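Local coordinates for protease (Helicobacter pylori, PDB 5EUF), which is a zinc-dependent peptidase of the M16 family that cleaves the cytoplasmic domain of human junctional adhesion molecule A, weakening gastric epithelial cell adhesion, at the interface of chains A and B. Sequence-based numbering; all coordinates share one arbitrary frame. Chains: chain A/B, Protease.

Contact 1: the interface of chains A and B. Residues chain A 46, 152, 156, 161, 167; chain B 46, 156-157, 161-162.
A:His161 and B:His161 each send a ring nitrogen across a two-fold axis to the backbone carbonyl of Val156 in the other chain, a reciprocal pair of hydrogen bonds in this M16-family protease. NE2 of A:His161 donates to O of B:Val156 at 2.8 Å, nearly straight at the hydrogen. The acceptor lies close to the imidazole plane, while the donor is tilted out of the carbonyl plane. CG is anti to the backbone N (chi1 -177°), which points the ring across the boundary with NE2 foremost. Histidine suits the place because a flat, compact ring can donate from its tip and still offer carbon to neighbours. The twin bond, B:His161 NE2 to A:Val156 O, measures 2.9 Å. The two NE2 atoms are 4.4 Å apart, so the proximity of the rings may disfavour charge on both.

The CG1 branch of B:Val156 lies beside its own carbonyl and packs on CE1 of A:His161 at 3.6 Å and on the amide of A:Asn152, whose side chain crosses it at about a right angle.

Farther along, the rings of A:Phe167 and B:Tyr157 stack with planes 18° apart and centroids separated by 4.3 Å. They slide past each other in opposite directions: tyrosine CD1 sits over the centre of the phenylalanine ring, and CB of A:Phe167 lies over the tyrosine rim. In selenomethionine A:Met46, selenium replaces methionine's sulfur; SE lies 3.5 Å from O of B:Val156, and CG rests against CD1 of B:Tyr157. Its flexible chain bends at the last torsion, bringing CE to the edge of B:Trp162, 3.8 Å from CZ3. The same methyl faces CE of B:Met46 at 3.9 Å.

Contact 2: the interface of chains A and B. Residues chain A 145, 149, 240-243; chain B 235-236, 238.
An antiparallel beta bridge between chains pairs A:Ala240 with B:Arg238, the edge of one strand 238-243 meeting the start of its copy, and so helps to join the two subunits of the deposited dimer. The short methyl of A:Ala240 takes little space beside the long chain of B:Arg238 (CB to CG 4.3 Å). Farther along, the backbone N of A:His243 donates to O of the loop residue B:Asp235 at 2.6 Å. B:Gly236, also loop, has no side chain and brings its CA against the carbonyl of A:Val241; its backbone has a positive phi, which glycine adopts readily.

B:Asp235 carries much of the side-chain contact and buries 99 Å² against the partner. Its carboxylate reaches tip to tip toward the guanidinium of A:Arg149, with the two planes 19° apart. OD1 lies at the guanidinium edge, in its plane, 3.6 Å from NH2, which makes this a long salt bridge. Arginine fits because it can reach out from helix 142-154 and offer a flat, positive edge; bends at chi2 and chi3 turn its chain toward the acid. Alongside, A:Val242 points the same way as the aspartate, and its CG1 methyl lies against the carboxylate, 3.8 Å from CG, covering part of one side of the acid.

B:Arg238, extended from CG to NE, crosses A:Arg149 at about a right angle. Their NH2 atoms come within 3.5 Å and the guanidinium planes stand 73° apart. Two like charges so close would be expected to repel, and the carboxylate of B:Asp235 may ease this. For the protease, the site joins strand 238-243 of one chain to the start of the other's strand and the loop before it, probably helping to orient the two copies.

Contact 1: the interface of chains A and B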
loop_
_atom_site.group_PDB
_atom_site.type_symbol
_atom_site.label_atom_id
_atom_site.label_comp_id
_atom_site.label_asym_id
_atom_site.label_seq_id
_atom_site.Cartn_x
_atom_site.Cartn_y
_atom_site.Cartn_z
HETATM N N MSE A 46 5.259 -1.455 -4.033
HETATM C CA MSE A 46 4.199 -0.619 -4.592
HETATM C C MSE A 46 4.784 0.630 -5.241
HETATM O O MSE A 46 5.540 1.377 -4.620
HETATM C CB MSE A 46 3.177 -0.241 -3.518
HETATM C CG MSE A 46 1.889 0.341 -4.085
HETATM SE SE MSE A 46 0.431 0.427 -2.792
HETATM C CE MSE A 46 1.202 1.732 -1.558
ATOM N N ASN A 152 -6.484 -5.818 -2.203
ATOM C CA ASN A 152 -6.282 -4.434 -1.787
ATOM C C ASN A 152 -6.807 -4.209 -0.374
ATOM O O ASN A 152 -6.266 -3.404 0.385
ATOM C CB ASN A 152 -6.978 -3.465 -2.748
ATOM C CG ASN A 152 -6.234 -3.297 -4.054
ATOM O OD1 ASN A 152 -5.302 -4.040 -4.352
ATOM N ND2 ASN A 152 -6.651 -2.315 -4.848
ATOM N N VAL A 156 -2.775 -4.823 3.872
ATOM C CA VAL A 156 -2.511 -3.394 3.954
ATOM C C VAL A 156 -1.044 -3.067 3.684
ATOM O O VAL A 156 -0.722 -2.047 3.071
ATOM C CB VAL A 156 -2.914 -2.851 5.337
ATOM C CG1 VAL A 156 -2.460 -1.412 5.508
ATOM C CG2 VAL A 156 -4.420 -2.973 5.526
ATOM N N HIS A 161 -0.876 -7.030 -1.049
ATOM C CA HIS A 161 -1.756 -5.881 -1.202
ATOM C C HIS A 161 -2.216 -5.749 -2.651
ATOM O O HIS A 161 -3.239 -5.128 -2.931
ATOM C CB HIS A 161 -1.038 -4.605 -0.747
ATOM C CG HIS A 161 -1.886 -3.371 -0.805
ATOM N ND1 HIS A 161 -3.066 -3.243 -0.102
ATOM C CD2 HIS A 161 -1.717 -2.204 -1.471
ATOM C CE1 HIS A 161 -3.590 -2.053 -0.338
ATOM N NE2 HIS A 161 -2.792 -1.404 -1.167
ATOM N N PHE A 167 -0.642 -2.437 -10.210
ATOM C CA PHE A 167 -1.444 -1.248 -10.481
ATOM C C PHE A 167 -1.166 -0.694 -11.878
ATOM O O PHE A 167 -0.057 -0.821 -12.393
ATOM C CB PHE A 167 -1.179 -0.176 -9.425
ATOM C CG PHE A 167 -1.617 -0.570 -8.042
ATOM C CD1 PHE A 167 -0.729 -1.160 -7.160
ATOM C CD2 PHE A 167 -2.921 -0.354 -7.628
ATOM C CE1 PHE A 167 -1.131 -1.527 -5.889
ATOM C CE2 PHE A 167 -3.329 -0.718 -6.358
ATOM C CZ PHE A 167 -2.432 -1.304 -5.488
HETATM N N MSE B 46 6.059 2.650 0.014
HETATM C CA MSE B 46 5.834 1.618 1.023
HETATM C C MSE B 46 6.963 0.591 1.021
HETATM O O MSE B 46 7.308 0.024 -0.014
HETATM C CB MSE B 46 4.488 0.928 0.807
HETATM C CG MSE B 46 4.028 0.124 2.013
HETATM SE SE MSE B 46 2.156 -0.418 1.921
HETATM C CE MSE B 46 2.245 -1.520 0.318
ATOM N N VAL B 156 -5.512 3.435 -1.090
ATOM C CA VAL B 156 -5.024 2.097 -1.398
ATOM C C VAL B 156 -3.697 2.154 -2.148
ATOM O O VAL B 156 -2.823 1.307 -1.963
ATOM C CB VAL B 156 -6.059 1.319 -2.237
ATOM C CG1 VAL B 156 -5.535 -0.057 -2.606
ATOM C CG2 VAL B 156 -7.371 1.207 -1.479
ATOM N N TYR B 157 -3.544 3.178 -2.977
ATOM C CA TYR B 157 -2.430 3.238 -3.906
ATOM C C TYR B 157 -1.547 4.457 -3.660
ATOM O O TYR B 157 -0.322 4.343 -3.583
ATOM C CB TYR B 157 -2.967 3.237 -5.339
ATOM C CG TYR B 157 -1.905 3.230 -6.407
ATOM C CD1 TYR B 157 -0.789 2.413 -6.299
ATOM C CD2 TYR B 157 -2.030 4.026 -7.536
ATOM C CE1 TYR B 157 0.182 2.401 -7.277
ATOM C CE2 TYR B 157 -1.070 4.016 -8.523
ATOM C CZ TYR B 157 0.034 3.204 -8.389
ATOM O OH TYR B 157 0.998 3.199 -9.371
ATOM N N HIS B 161 -1.723 6.474 1.735
ATOM C CA HIS B 161 -2.054 5.175 2.308
ATOM C C HIS B 161 -1.519 5.053 3.733
ATOM O O HIS B 161 -2.039 4.285 4.541
ATOM C CB HIS B 161 -1.486 4.058 1.429
ATOM C CG HIS B 161 -1.841 2.678 1.885
ATOM N ND1 HIS B 161 -3.132 2.192 1.857
ATOM C CD2 HIS B 161 -1.072 1.671 2.363
ATOM C CE1 HIS B 161 -3.141 0.949 2.306
ATOM N NE2 HIS B 161 -1.904 0.609 2.620
ATOM N N TRP B 162 -0.473 5.816 4.030
ATOM C CA TRP B 162 0.109 5.839 5.366
ATOM C C TRP B 162 0.376 7.269 5.836
ATOM O O TRP B 162 0.625 8.170 5.031
ATOM C CB TRP B 162 1.403 5.023 5.402
ATOM C CG TRP B 162 2.484 5.548 4.495
ATOM C CD1 TRP B 162 3.444 6.464 4.811
ATOM C CD2 TRP B 162 2.710 5.188 3.126
ATOM N NE1 TRP B 162 4.253 6.698 3.726
ATOM C CE2 TRP B 162 3.824 5.927 2.679
ATOM C CE3 TRP B 162 2.079 4.313 2.236
ATOM C CZ2 TRP B 162 4.322 5.817 1.382
ATOM C CZ3 TRP B 162 2.574 4.205 0.950
ATOM C CH2 TRP B 162 3.685 4.953 0.535
#

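Contact 2: the interface of chains A and B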
loop_
_atom_site.group_PDB
_atom_site.type_symbol
_atom_site.label_atom_id
_atom_site.label_comp_id
_atom_site.label_asym_id
_atom_site.label_seq_id
_atom_site.Cartn_x
_atom_site.Cartn_y
_atom_site.Cartn_z
HETATM N N MSE A 145 -11.642 -7.632 -11.388
HETATM C CA MSE A 145 -11.653 -6.450 -10.532
HETATM C C MSE A 145 -11.886 -6.854 -9.081
HETATM O O MSE A 145 -11.235 -6.337 -8.172
HETATM C CB MSE A 145 -12.728 -5.460 -10.987
HETATM C CG MSE A 145 -12.666 -4.105 -10.293
HETATM SE SE MSE A 145 -11.003 -3.152 -10.650
HETATM C CE MSE A 145 -11.369 -1.497 -9.681
ATOM N N ARG A 149 -9.319 -5.981 -6.062
ATOM C CA ARG A 149 -9.802 -5.129 -4.978
ATOM C C ARG A 149 -9.865 -5.872 -3.644
ATOM O O ARG A 149 -9.747 -5.257 -2.583
ATOM C CB ARG A 149 -11.181 -4.553 -5.318
ATOM C CG ARG A 149 -11.199 -3.640 -6.536
ATOM C CD ARG A 149 -10.373 -2.378 -6.322
ATOM N NE ARG A 149 -11.033 -1.433 -5.426
ATOM C CZ ARG A 149 -10.729 -1.284 -4.141
ATOM N NH1 ARG A 149 -9.769 -2.016 -3.594
ATOM N NH2 ARG A 149 -11.383 -0.398 -3.402
ATOM N N ALA A 240 -15.197 -3.518 1.582
ATOM C CA ALA A 240 -15.138 -2.524 0.515
ATOM C C ALA A 240 -16.165 -2.844 -0.568
ATOM O O ALA A 240 -16.199 -3.957 -1.086
ATOM C CB ALA A 240 -13.743 -2.463 -0.081
ATOM N N VAL A 241 -17.010 -1.876 -0.902
ATOM C CA VAL A 241 -17.962 -2.067 -1.989
ATOM C C VAL A 241 -17.446 -1.367 -3.244
ATOM O O VAL A 241 -16.954 -0.242 -3.183
ATOM C CB VAL A 241 -19.384 -1.560 -1.614
ATOM C CG1 VAL A 241 -19.328 -0.604 -0.438
ATOM C CG2 VAL A 241 -20.080 -0.921 -2.811
ATOM N N VAL A 242 -17.540 -2.057 -4.377
ATOM C CA VAL A 242 -17.025 -1.540 -5.638
ATOM C C VAL A 242 -18.129 -1.355 -6.680
ATOM O O VAL A 242 -18.649 -2.326 -7.228
ATOM C CB VAL A 242 -15.944 -2.472 -6.220
ATOM C CG1 VAL A 242 -15.397 -1.910 -7.526
ATOM C CG2 VAL A 242 -14.828 -2.682 -5.210
ATOM N N HIS A 243 -18.487 -0.103 -6.944
ATOM C CA HIS A 243 -19.411 0.207 -8.025
ATOM C C HIS A 243 -18.630 0.404 -9.317
ATOM O O HIS A 243 -17.758 1.271 -9.396
ATOM C CB HIS A 243 -20.232 1.458 -7.706
ATOM C CG HIS A 243 -21.176 1.290 -6.557
ATOM N ND1 HIS A 243 -22.458 0.809 -6.712
ATOM C CD2 HIS A 243 -21.029 1.550 -5.237
ATOM C CE1 HIS A 243 -23.058 0.775 -5.535
ATOM N NE2 HIS A 243 -22.212 1.219 -4.624
ATOM N N ASP B 235 -14.755 3.918 -5.362
ATOM C CA ASP B 235 -15.876 3.302 -6.054
ATOM C C ASP B 235 -16.925 2.738 -5.098
ATOM O O ASP B 235 -17.684 1.841 -5.463
ATOM C CB ASP B 235 -15.355 2.192 -6.971
ATOM C CG ASP B 235 -14.155 1.459 -6.380
ATOM O OD1 ASP B 235 -14.046 1.380 -5.138
ATOM O OD2 ASP B 235 -13.313 0.966 -7.159
ATOM N N GLY B 236 -16.964 3.264 -3.878
ATOM C CA GLY B 236 -17.884 2.765 -2.870
ATOM C C GLY B 236 -17.297 2.759 -1.471
ATOM O O GLY B 236 -16.096 2.965 -1.282
ATOM N N ARG B 238 -15.796 2.071 2.200
ATOM C CA ARG B 238 -14.737 1.221 2.735
ATOM C C ARG B 238 -14.768 1.241 4.258
ATOM O O ARG B 238 -14.801 2.309 4.866
ATOM C CB ARG B 238 -13.367 1.674 2.224
ATOM C CG ARG B 238 -13.258 1.717 0.708
ATOM C CD ARG B 238 -11.935 2.309 0.244
ATOM N NE ARG B 238 -11.903 2.460 -1.210
ATOM C CZ ARG B 238 -10.909 3.027 -1.885
ATOM N NH1 ARG B 238 -9.853 3.505 -1.243
ATOM N NH2 ARG B 238 -10.972 3.121 -3.207
#

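Contact 1 and contact 2 have centres about 15 Å apart in one two-fold symmetric interface. Helix 142-154 joins them: A:Asn152 near its end serves contact 1, while A:Met145 and A:Arg149 face contact 2. The first depends on paired side-chain-to-backbone bonds and apolar packing, the second on a short backbone bridge and a charged link, so the subunits are held by different means at neighbouring places. Their centres lie about 22 and 27 Å from the active-site A:Glu56, so neither directly forms the catalytic centre of that chain. The crystal by itself does not establish that the protein is a dimer in solution.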